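Local coordinates for protein sulfate transporter 4.1, chloroplastic (Arabidopsis thaliana, PDB 7LHV) that couples the movement of protons to that of sulfate across the membrane as a symporter and may help regulate sulfate assimilation, at residues P508-Y513 / I530-S535. Numbering follows the deposited sequence.
Sequences PGTTVY and IVRIDS
Arg532 leaves its strand with CG anti to the backbone N (chi1 -174°), runs on extended and then bends at chi3 (67°), which brings its guanidinium up to the loop 508-513; there Thr510, its OG1 likewise anti to the backbone N, presents a hydroxyl to the group. OG1 of Thr510 lies at the guanidinium edge, near its plane, and is shared by the two terminal nitrogens: Arg532 NH1 and NH2 each stand 3.4 Å from it, two weak bonds that form a fork. Thr511 adds its OG1 obliquely, 3.5 Å from Arg532 NH2, and the carbonyl O of Gly509 is more distant still.

On another edge of the guanidinium sits Asp534, two residues along the chain. Its carboxylate forms a salt bridge with Arg532, in which NH2 reaches OD2 over 3.3 Å, nearly straight (167°) and on the syn side of the carboxylate; the modelled approach of NE to OD1 is too short to be taken literally. Outside the contact, Asp534 OD2 is also hydrogen-bonded to His500 ND1, and Thr510 OG1 to Asn515 ND2, while the Arg532 side chain touches Ala502 and Leu504 of the neighbouring antiparallel strand 501-504.

The contact thus ties the loop joining two adjacent strands of the STAS domain sheet to strand 527-533, a worked example of one arginine linking a loop to a strand through different edges of its flat group. A leucine in place of Arg532 would probably leave the Asp534 carboxylate without its cationic mate and the Thr510 hydroxyl without its link to the strand. The salt bridge, with its NH2-OD2 bond, is likely to steady the guanidinium and largely balance its charge locally, whereas the weak bonds to Thr510 OG1, with Thr511 OG1 merely nearby, probably hold the loop only lightly.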
# COMPACT_ATOMS: atom_id res chain seq x y z
N PRO A 508 -25.52 -11.73 -26.47
CA PRO A 508 -24.70 -12.79 -25.86
C PRO A 508 -23.24 -12.69 -26.29
O PRO A 508 -22.61 -13.68 -26.66
CB PRO A 508 -25.36 -14.07 -26.38
CG PRO A 508 -25.83 -13.70 -27.73
CD PRO A 508 -26.22 -12.24 -27.67
N GLY A 509 -22.69 -11.47 -26.23
CA GLY A 509 -21.33 -11.24 -26.66
C GLY A 509 -20.44 -10.69 -25.57
O GLY A 509 -20.81 -10.68 -24.39
N THR A 510 -19.28 -10.19 -25.96
CA THR A 510 -18.27 -9.73 -25.03
C THR A 510 -17.53 -8.57 -25.69
O THR A 510 -18.03 -7.98 -26.65
CB THR A 510 -17.35 -10.89 -24.60
OG1 THR A 510 -16.32 -10.41 -23.73
CG2 THR A 510 -16.72 -11.56 -25.81
N THR A 511 -16.35 -8.24 -25.17
CA THR A 511 -15.61 -7.07 -25.63
C THR A 511 -15.50 -7.06 -27.15
O THR A 511 -15.18 -8.07 -27.77
CB THR A 511 -14.22 -7.06 -25.01
OG1 THR A 511 -14.30 -7.41 -23.62
CG2 THR A 511 -13.59 -5.68 -25.13
N VAL A 512 -15.78 -5.90 -27.74
CA VAL A 512 -15.70 -5.76 -29.19
C VAL A 512 -14.30 -5.38 -29.66
O VAL A 512 -13.98 -5.59 -30.84
CB VAL A 512 -16.70 -4.71 -29.70
CG1 VAL A 512 -18.11 -5.10 -29.30
CG2 VAL A 512 -16.36 -3.33 -29.16
N TYR A 513 -13.46 -4.83 -28.78
CA TYR A 513 -12.16 -4.35 -29.21
C TYR A 513 -11.24 -5.49 -29.61
O TYR A 513 -10.56 -5.43 -30.64
CB TYR A 513 -11.52 -3.51 -28.10
CG TYR A 513 -12.31 -2.28 -27.73
CD1 TYR A 513 -12.47 -1.23 -28.63
CD2 TYR A 513 -12.91 -2.16 -26.48
CE1 TYR A 513 -13.19 -0.10 -28.30
CE2 TYR A 513 -13.64 -1.03 -26.14
CZ TYR A 513 -13.77 -0.01 -27.06
OH TYR A 513 -14.50 1.11 -26.72
N ILE A 530 -23.54 -0.56 -24.17
CA ILE A 530 -23.58 -1.60 -23.15
C ILE A 530 -22.19 -1.72 -22.55
O ILE A 530 -21.23 -2.02 -23.27
CB ILE A 530 -24.06 -2.94 -23.72
CG1 ILE A 530 -25.30 -2.72 -24.59
CG2 ILE A 530 -24.36 -3.91 -22.60
CD1 ILE A 530 -25.59 -3.86 -25.53
N VAL A 531 -22.08 -1.50 -21.25
CA VAL A 531 -20.81 -1.45 -20.54
C VAL A 531 -20.81 -2.52 -19.46
O VAL A 531 -21.76 -2.63 -18.69
CB VAL A 531 -20.55 -0.06 -19.94
CG1 VAL A 531 -19.41 -0.11 -18.95
CG2 VAL A 531 -20.25 0.93 -21.03
N ARG A 532 -19.73 -3.31 -19.41
CA ARG A 532 -19.55 -4.32 -18.39
C ARG A 532 -18.29 -4.00 -17.60
O ARG A 532 -17.22 -3.80 -18.18
CB ARG A 532 -19.43 -5.71 -19.01
CG ARG A 532 -19.38 -6.86 -18.03
CD ARG A 532 -19.07 -8.15 -18.76
NE ARG A 532 -17.73 -8.14 -19.32
CZ ARG A 532 -17.37 -8.77 -20.43
NH1 ARG A 532 -18.24 -9.49 -21.12
NH2 ARG A 532 -16.11 -8.68 -20.85
N ILE A 533 -18.42 -3.96 -16.28
CA ILE A 533 -17.29 -3.72 -15.39
C ILE A 533 -16.75 -5.08 -14.96
O ILE A 533 -17.36 -5.77 -14.14
CB ILE A 533 -17.68 -2.87 -14.18
CG1 ILE A 533 -18.17 -1.49 -14.63
CG2 ILE A 533 -16.51 -2.73 -13.23
CD1 ILE A 533 -19.67 -1.34 -14.61
N ASP A 534 -15.60 -5.47 -15.51
CA ASP A 534 -15.05 -6.80 -15.25
C ASP A 534 -14.30 -6.85 -13.94
O ASP A 534 -13.15 -7.31 -13.90
CB ASP A 534 -14.13 -7.22 -16.40
CG ASP A 534 -14.85 -7.34 -17.72
OD1 ASP A 534 -15.98 -7.87 -17.73
OD2 ASP A 534 -14.29 -6.92 -18.75
N SER A 535 -14.93 -6.41 -12.85
CA SER A 535 -14.31 -6.40 -11.53
C SER A 535 -15.31 -5.97 -10.48
O SER A 535 -16.29 -5.28 -10.80
CB SER A 535 -13.10 -5.46 -11.50
OG SER A 535 -13.44 -4.19 -12.04